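Local coordinates for protein DNA polymerase III beta subunit (Streptococcus pyogenes, PDB 2AVT) that probably forms, as a ring-shaped dimer, the sliding clamp that encircles DNA and tethers the replicative polymerase to its template, at residues Lys140-Ile145 and Arg209-Val214; Ala147-Ala152 and Thr163-Val168; Thr221-Phe226 and Leu232-His237. One frame throughout, in Å; residues are numbered along the deposited sequence.

Interaction 1: Lys140-Ile145 and Arg209-Val214; sequences KLLKSI and REFSAV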
# COMPACT_ATOMS: atom_id res chain seq x y z
N LYS A 140 -26.18 -3.10 -9.30
CA LYS A 140 -25.22 -2.78 -10.35
C LYS A 140 -25.52 -1.44 -11.01
O LYS A 140 -24.60 -0.76 -11.49
CB LYS A 140 -25.16 -3.90 -11.39
CG LYS A 140 -24.45 -5.15 -10.88
CD LYS A 140 -23.94 -6.02 -12.03
CE LYS A 140 -23.03 -7.14 -11.54
NZ LYS A 140 -23.76 -8.08 -10.65
N LEU A 141 -26.79 -1.05 -11.05
CA LEU A 141 -27.14 0.24 -11.65
C LEU A 141 -26.69 1.37 -10.73
O LEU A 141 -26.11 2.36 -11.18
CB LEU A 141 -28.65 0.35 -11.86
CG LEU A 141 -29.14 1.76 -12.24
CD1 LEU A 141 -28.46 2.22 -13.52
CD2 LEU A 141 -30.64 1.75 -12.41
N LEU A 142 -26.95 1.22 -9.44
CA LEU A 142 -26.58 2.22 -8.46
C LEU A 142 -25.06 2.39 -8.45
O LEU A 142 -24.56 3.52 -8.44
CB LEU A 142 -27.10 1.80 -7.08
CG LEU A 142 -27.41 2.89 -6.06
CD1 LEU A 142 -28.13 4.06 -6.72
CD2 LEU A 142 -28.26 2.29 -4.96
N LYS A 143 -24.34 1.28 -8.48
CA LYS A 143 -22.88 1.33 -8.46
C LYS A 143 -22.33 2.01 -9.71
O LYS A 143 -21.28 2.64 -9.66
CB LYS A 143 -22.29 -0.08 -8.36
CG LYS A 143 -22.41 -0.73 -7.00
CD LYS A 143 -21.46 -1.92 -6.92
CE LYS A 143 -21.56 -2.64 -5.59
NZ LYS A 143 -20.49 -3.67 -5.43
N SER A 144 -23.04 1.85 -10.83
CA SER A 144 -22.62 2.45 -12.09
C SER A 144 -22.75 3.96 -12.03
O SER A 144 -21.88 4.68 -12.50
CB SER A 144 -23.48 1.91 -13.24
OG SER A 144 -23.12 2.56 -14.44
N ILE A 145 -23.86 4.42 -11.45
CA ILE A 145 -24.13 5.85 -11.29
C ILE A 145 -23.06 6.50 -10.40
O ILE A 145 -22.57 7.59 -10.68
CB ILE A 145 -25.52 6.07 -10.64
CG1 ILE A 145 -26.63 5.63 -11.61
CG2 ILE A 145 -25.69 7.52 -10.23
CD1 ILE A 145 -28.03 5.57 -10.98
N ARG A 209 -19.11 6.20 -2.28
CA ARG A 209 -18.02 5.27 -2.58
C ARG A 209 -18.09 4.09 -1.61
O ARG A 209 -17.81 2.95 -1.98
CB ARG A 209 -16.66 5.96 -2.44
CG ARG A 209 -16.48 7.16 -3.36
CD ARG A 209 -15.19 7.07 -4.16
NE ARG A 209 -14.16 7.99 -3.70
CZ ARG A 209 -13.47 7.87 -2.56
NH1 ARG A 209 -13.71 6.85 -1.74
NH2 ARG A 209 -12.55 8.77 -2.25
N GLU A 210 -18.47 4.37 -0.37
CA GLU A 210 -18.58 3.32 0.64
C GLU A 210 -19.75 2.38 0.32
O GLU A 210 -19.70 1.19 0.64
CB GLU A 210 -18.76 3.93 2.03
CG GLU A 210 -17.53 4.69 2.55
CD GLU A 210 -16.28 3.82 2.62
OE1 GLU A 210 -16.33 2.75 3.26
OE2 GLU A 210 -15.24 4.21 2.04
N PHE A 211 -20.81 2.91 -0.30
CA PHE A 211 -21.96 2.10 -0.67
C PHE A 211 -21.48 0.96 -1.57
O PHE A 211 -21.82 -0.21 -1.35
CB PHE A 211 -22.99 2.92 -1.46
CG PHE A 211 -24.10 2.09 -2.06
CD1 PHE A 211 -23.96 1.53 -3.32
CD2 PHE A 211 -25.27 1.85 -1.35
CE1 PHE A 211 -24.97 0.74 -3.86
CE2 PHE A 211 -26.28 1.06 -1.89
CZ PHE A 211 -26.12 0.50 -3.15
N SER A 212 -20.69 1.31 -2.58
CA SER A 212 -20.17 0.34 -3.53
C SER A 212 -19.30 -0.72 -2.88
O SER A 212 -19.31 -1.89 -3.28
CB SER A 212 -19.36 1.05 -4.62
OG SER A 212 -20.20 1.85 -5.43
N ALA A 213 -18.56 -0.32 -1.86
CA ALA A 213 -17.68 -1.25 -1.16
C ALA A 213 -18.45 -2.16 -0.21
O ALA A 213 -18.06 -3.31 -0.01
CB ALA A 213 -16.61 -0.47 -0.38
N VAL A 214 -19.54 -1.66 0.35
CA VAL A 214 -20.33 -2.44 1.30
C VAL A 214 -21.30 -3.45 0.70
O VAL A 214 -21.43 -4.57 1.21
CB VAL A 214 -21.11 -1.50 2.24
CG1 VAL A 214 -21.91 -2.32 3.24
CG2 VAL A 214 -20.14 -0.57 2.97
O HOH W 1 -19.44 2.42 -7.75
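L142 and K143 meet F211 and S212 in a helix-helix packing contact inside the central domain of the clamp, where helix 139-149 lies beside helix 205-214. The two short segments run roughly antiparallel, at 145° between their N-to-C directions, with axes 9.7 Å apart at closest approach; K143 and S212 are the pair whose backbones come nearest.

The buried half of the contact is apolar. L142 points toward the other helix, and its CD2 methyl lies 3.3 Å from F211 CZ, a close approach at the far end of the ring. With CG of F211 anti to the backbone N (chi1 171°), the ring is carried across to the leucine, and the two side chains cross at about a right angle. A branched leucine suits this place because CG and CD2 can both press on the CE1-CZ side of the phenyl group.

The other half is polar. K143 stretches its extended chain over S212, its CG 3.7 Å from S212 OG, until NZ donates a 3.0 Å hydrogen bond to S212 O. The ammonium group approaches in the carbonyl plane on a lone pair, at a C=O...N angle of 142°. NZ also forms a salt bridge with D217, so one lysine bridges helix 139-149 to both the C-terminal end of helix 205-214 and the loop after it. A water molecule adds a second link: it donates to K143 O at 2.7 Å and is hydrogen-bonded to S212 OG. Serine is small enough to let the helices approach here.

F211 also meets the rings of F215 and F233. Beyond the pair, L141 and I145 rest on strand 184-191, while V214 packs against strands 238-243 and 52-59.

Interaction 2: Ala147-Ala152 and Thr163-Val168; sequences AETAFA and TGVHIV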
# COMPACT_ATOMS: atom_id res chain seq x y z
N ALA A 147 -19.85 5.38 -9.66
CA ALA A 147 -18.54 5.43 -10.29
C ALA A 147 -18.47 6.50 -11.38
O ALA A 147 -17.38 6.92 -11.78
CB ALA A 147 -18.19 4.07 -10.87
N GLU A 148 -19.63 6.93 -11.87
CA GLU A 148 -19.68 7.94 -12.93
C GLU A 148 -19.81 9.37 -12.44
O GLU A 148 -19.46 10.30 -13.17
CB GLU A 148 -20.84 7.65 -13.91
CG GLU A 148 -20.76 6.30 -14.61
CD GLU A 148 -21.89 6.06 -15.62
OE1 GLU A 148 -23.04 6.47 -15.35
OE2 GLU A 148 -21.62 5.45 -16.67
N THR A 149 -20.29 9.57 -11.22
CA THR A 149 -20.48 10.93 -10.72
C THR A 149 -19.74 11.33 -9.44
O THR A 149 -19.42 12.51 -9.25
CB THR A 149 -21.97 11.20 -10.48
OG1 THR A 149 -22.45 10.31 -9.47
CG2 THR A 149 -22.78 10.98 -11.76
N ALA A 150 -19.47 10.37 -8.56
CA ALA A 150 -18.79 10.66 -7.30
C ALA A 150 -17.52 11.51 -7.40
O ALA A 150 -17.38 12.51 -6.70
CB ALA A 150 -18.48 9.36 -6.57
N PHE A 151 -16.61 11.10 -8.28
CA PHE A 151 -15.33 11.80 -8.46
C PHE A 151 -15.42 13.28 -8.86
O PHE A 151 -14.49 14.05 -8.61
CB PHE A 151 -14.50 11.06 -9.51
CG PHE A 151 -15.03 11.19 -10.91
CD1 PHE A 151 -14.64 12.25 -11.72
CD2 PHE A 151 -15.94 10.26 -11.41
CE1 PHE A 151 -15.15 12.39 -13.00
CE2 PHE A 151 -16.45 10.39 -12.70
CZ PHE A 151 -16.06 11.46 -13.49
N ALA A 152 -16.53 13.68 -9.48
CA ALA A 152 -16.69 15.06 -9.92
C ALA A 152 -17.05 16.06 -8.82
O ALA A 152 -16.89 17.26 -9.00
CB ALA A 152 -17.72 15.13 -11.05
N THR A 163 -19.84 19.21 -2.33
CA THR A 163 -19.12 18.03 -1.86
C THR A 163 -19.91 16.76 -2.16
O THR A 163 -19.36 15.67 -2.20
CB THR A 163 -18.86 18.12 -0.34
OG1 THR A 163 -18.19 19.35 -0.04
CG2 THR A 163 -17.98 16.96 0.11
N GLY A 164 -21.21 16.91 -2.37
CA GLY A 164 -22.03 15.75 -2.64
C GLY A 164 -22.47 15.56 -4.08
O GLY A 164 -22.10 16.32 -4.97
N VAL A 165 -23.26 14.51 -4.29
CA VAL A 165 -23.80 14.19 -5.60
C VAL A 165 -25.27 14.55 -5.52
O VAL A 165 -25.96 14.12 -4.61
CB VAL A 165 -23.65 12.67 -5.92
CG1 VAL A 165 -24.26 12.35 -7.29
CG2 VAL A 165 -22.19 12.28 -5.91
N HIS A 166 -25.74 15.39 -6.44
CA HIS A 166 -27.15 15.78 -6.43
C HIS A 166 -27.95 14.68 -7.13
O HIS A 166 -27.70 14.38 -8.30
CB HIS A 166 -27.36 17.10 -7.18
CG HIS A 166 -28.73 17.69 -6.99
ND1 HIS A 166 -29.24 18.67 -7.81
CD2 HIS A 166 -29.69 17.44 -6.07
CE1 HIS A 166 -30.45 19.01 -7.40
NE2 HIS A 166 -30.75 18.28 -6.34
N ILE A 167 -28.90 14.09 -6.42
CA ILE A 167 -29.74 13.03 -6.99
C ILE A 167 -31.19 13.53 -6.91
O ILE A 167 -31.67 13.85 -5.83
CB ILE A 167 -29.65 11.72 -6.18
CG1 ILE A 167 -28.19 11.28 -6.01
CG2 ILE A 167 -30.42 10.62 -6.89
CD1 ILE A 167 -27.51 10.92 -7.30
N VAL A 168 -31.86 13.58 -8.06
CA VAL A 168 -33.24 14.07 -8.11
C VAL A 168 -34.19 13.22 -8.96
O VAL A 168 -33.84 12.79 -10.05
CB VAL A 168 -33.31 15.50 -8.69
CG1 VAL A 168 -34.75 16.02 -8.64
CG2 VAL A 168 -32.40 16.42 -7.92
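Near its C-terminal end helix 139-149 is continued by a 3-10 segment, A150-A152, with A152 N bonded to T149 O at 3.1 Å, and it passes over the start of strand 164-170. The backbones come nearest at A150 and V165, whose CA atoms are 6.4 Å apart; no hydrogen bond joins the two segments.

V165 meets the helix from the strand side. Its CB points toward the helix, and its two methyls divide the work: CG1 lies 3.5 Å from T149 OG1, while CG2 sits 4.0 Å from A150 CA. The side chains of T149 and V165 cross at about a right angle. T149 OG1 stands between its own backbone N and carbonyl carbon (chi1 63°), where it also hydrogen-bonds I145 O one turn back. That bond satisfies the buried hydroxyl, so it can rest against a valine methyl. A150 turns its methyl away and offers its backbone, which lets the valine come close.

This is helix-on-sheet packing in the central domain. Strand 164-170 is flanked by strands 199-204 and 174-180, and T149 and A152 also touch S186 of strand 184-191.

Interaction 3: Thr221-Phe226 and Leu232-His237; sequences TVEVFF and LFRSEH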
# COMPACT_ATOMS: atom_id res chain seq x y z
N THR A 221 -30.54 -6.28 -5.73
CA THR A 221 -31.10 -4.95 -5.56
C THR A 221 -31.15 -4.49 -4.11
O THR A 221 -30.94 -5.28 -3.19
CB THR A 221 -32.55 -4.88 -6.08
OG1 THR A 221 -33.38 -5.70 -5.24
CG2 THR A 221 -32.65 -5.37 -7.51
N VAL A 222 -31.46 -3.22 -3.93
CA VAL A 222 -31.59 -2.64 -2.60
C VAL A 222 -32.83 -1.75 -2.58
O VAL A 222 -33.28 -1.27 -3.62
CB VAL A 222 -30.37 -1.77 -2.21
CG1 VAL A 222 -29.16 -2.64 -1.96
CG2 VAL A 222 -30.09 -0.74 -3.30
N GLU A 223 -33.37 -1.55 -1.39
CA GLU A 223 -34.52 -0.69 -1.19
C GLU A 223 -33.96 0.63 -0.68
O GLU A 223 -33.11 0.63 0.21
CB GLU A 223 -35.46 -1.28 -0.15
CG GLU A 223 -36.07 -2.61 -0.54
CD GLU A 223 -36.98 -3.15 0.54
OE1 GLU A 223 -36.49 -3.41 1.67
OE2 GLU A 223 -38.19 -3.32 0.26
N VAL A 224 -34.42 1.74 -1.23
CA VAL A 224 -33.95 3.06 -0.82
C VAL A 224 -35.07 3.85 -0.13
O VAL A 224 -36.14 4.02 -0.70
CB VAL A 224 -33.44 3.88 -2.04
CG1 VAL A 224 -32.76 5.16 -1.57
CG2 VAL A 224 -32.47 3.05 -2.86
N PHE A 225 -34.81 4.30 1.09
CA PHE A 225 -35.80 5.08 1.85
C PHE A 225 -35.24 6.47 2.14
O PHE A 225 -34.04 6.63 2.36
CB PHE A 225 -36.13 4.38 3.17
CG PHE A 225 -36.65 2.99 3.01
CD1 PHE A 225 -38.00 2.75 2.82
CD2 PHE A 225 -35.78 1.91 3.02
CE1 PHE A 225 -38.47 1.47 2.66
CE2 PHE A 225 -36.25 0.63 2.86
CZ PHE A 225 -37.60 0.40 2.67
N PHE A 226 -36.12 7.47 2.13
CA PHE A 226 -35.68 8.83 2.38
C PHE A 226 -36.30 9.46 3.62
O PHE A 226 -37.39 9.10 4.05
CB PHE A 226 -36.01 9.75 1.20
CG PHE A 226 -35.46 9.30 -0.11
CD1 PHE A 226 -36.06 8.27 -0.82
CD2 PHE A 226 -34.36 9.94 -0.67
CE1 PHE A 226 -35.57 7.88 -2.06
CE2 PHE A 226 -33.86 9.56 -1.90
CZ PHE A 226 -34.47 8.53 -2.60
N LEU A 232 -31.57 5.82 3.54
CA LEU A 232 -31.27 4.46 3.96
C LEU A 232 -31.28 3.52 2.77
O LEU A 232 -32.27 3.45 2.03
CB LEU A 232 -32.31 3.99 4.99
CG LEU A 232 -32.49 2.49 5.24
CD1 LEU A 232 -31.22 1.86 5.83
CD2 LEU A 232 -33.65 2.29 6.19
N PHE A 233 -30.17 2.81 2.56
CA PHE A 233 -30.09 1.82 1.49
C PHE A 233 -30.17 0.50 2.25
O PHE A 233 -29.41 0.28 3.19
CB PHE A 233 -28.75 1.90 0.75
CG PHE A 233 -28.52 3.19 0.03
CD1 PHE A 233 -27.98 4.28 0.69
CD2 PHE A 233 -28.82 3.31 -1.32
CE1 PHE A 233 -27.73 5.45 0.01
CE2 PHE A 233 -28.58 4.48 -2.00
CZ PHE A 233 -28.03 5.55 -1.34
N ARG A 234 -31.09 -0.37 1.84
CA ARG A 234 -31.27 -1.63 2.53
C ARG A 234 -31.38 -2.89 1.67
O ARG A 234 -32.12 -2.92 0.68
CB ARG A 234 -32.51 -1.54 3.43
CG ARG A 234 -32.66 -2.69 4.40
CD ARG A 234 -33.93 -2.58 5.22
NE ARG A 234 -35.13 -2.70 4.39
CZ ARG A 234 -36.37 -2.68 4.87
NH1 ARG A 234 -36.58 -2.55 6.17
NH2 ARG A 234 -37.40 -2.80 4.05
N SER A 235 -30.64 -3.92 2.06
CA SER A 235 -30.66 -5.21 1.40
C SER A 235 -31.26 -6.14 2.44
O SER A 235 -31.78 -5.68 3.46
CB SER A 235 -29.24 -5.67 1.04
OG SER A 235 -28.44 -5.86 2.19
N GLU A 236 -31.19 -7.45 2.22
CA GLU A 236 -31.75 -8.38 3.18
C GLU A 236 -31.08 -8.33 4.56
O GLU A 236 -31.74 -8.36 5.58
CB GLU A 236 -31.68 -9.81 2.63
CG GLU A 236 -32.72 -10.11 1.56
CD GLU A 236 -34.14 -9.85 2.05
OE1 GLU A 236 -34.44 -10.23 3.20
OE2 GLU A 236 -34.95 -9.30 1.28
N HIS A 237 -29.76 -8.24 4.58
CA HIS A 237 -29.06 -8.23 5.87
C HIS A 237 -28.26 -6.97 6.16
O HIS A 237 -27.64 -6.87 7.22
CB HIS A 237 -28.15 -9.45 5.97
CG HIS A 237 -28.85 -10.74 5.70
ND1 HIS A 237 -28.67 -11.46 4.54
CD2 HIS A 237 -29.78 -11.41 6.42
CE1 HIS A 237 -29.46 -12.51 4.54
NE2 HIS A 237 -30.15 -12.51 5.67
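E223 and R234 are joined twice, through their backbones and through their charged side chains. R234 NH2 donates to E223 OE1 at 2.6 Å, forming a salt bridge, and R234 NE adds a weak bond to the same oxygen. OE1 lies near the guanidinium plane, but NH2 reaches it on the syn side 34° out of the carboxylate plane. The glutamate is extended beyond CG, whereas the arginine bends at chi3 (66°), folding its guanidinium back over the neighbouring strand.

The backbones form an antiparallel ladder. E223 pairs with R234, and F225 with L232, as hydrogen-bonded pairs; E223 N to R234 O and F225 N to L232 O are both 2.8 Å and nearly straight, and each is matched by a return bond. V224 and F233 make the non-hydrogen-bonded pair between them, where V224 CA offers a C-H...O contact to L232 O.

On the face carrying E223 and R234, F225 CZ lies 3.5 Å from R234 NH2, over one face of the guanidinium; the ring plane stands 79° from the guanidinium plane. L232 extends this layer, its CD2 meeting F225 CD2 at 3.8 Å. The rim of the F225 ring thus rests over one face of the guanidinium while the carboxylate holds it from the edge. On the opposite face V224 CG2 lies 4.0 Å from F233 CD2, branched and aromatic side chains suited to a buried surface.

The segments belong to a beta hairpin in a large antiparallel sheet: strand 135-138 pairs with 221-226 on one side, and strand 238-243 with 230-234 on the other. V222 and F233 pack on L142 of helix 139-149.

Overall arrangement
All three contacts lie in the central domain. Interactions 1 and 2 share helix 139-149: its earlier part packs on helix 205-214, its end on strand 164-170, with centres 11 Å apart. Interaction 2 is nested within the chain loop that interaction 1 closes; interaction 3 follows both in sequence. Its hairpin lies 12 Å, centre to centre, from interaction 1 and touches it directly, F233 CD2 lying 3.4 Å from F211 CE2. The centres of interactions 2 and 3 are about 19 Å apart and the two do not touch, belonging to different sheets. The helix pair thus lies against two sheets that both run on into the neighbouring domains, consistent with the clamp fold, in which helices line the ring's inner surface and sheets form its outside.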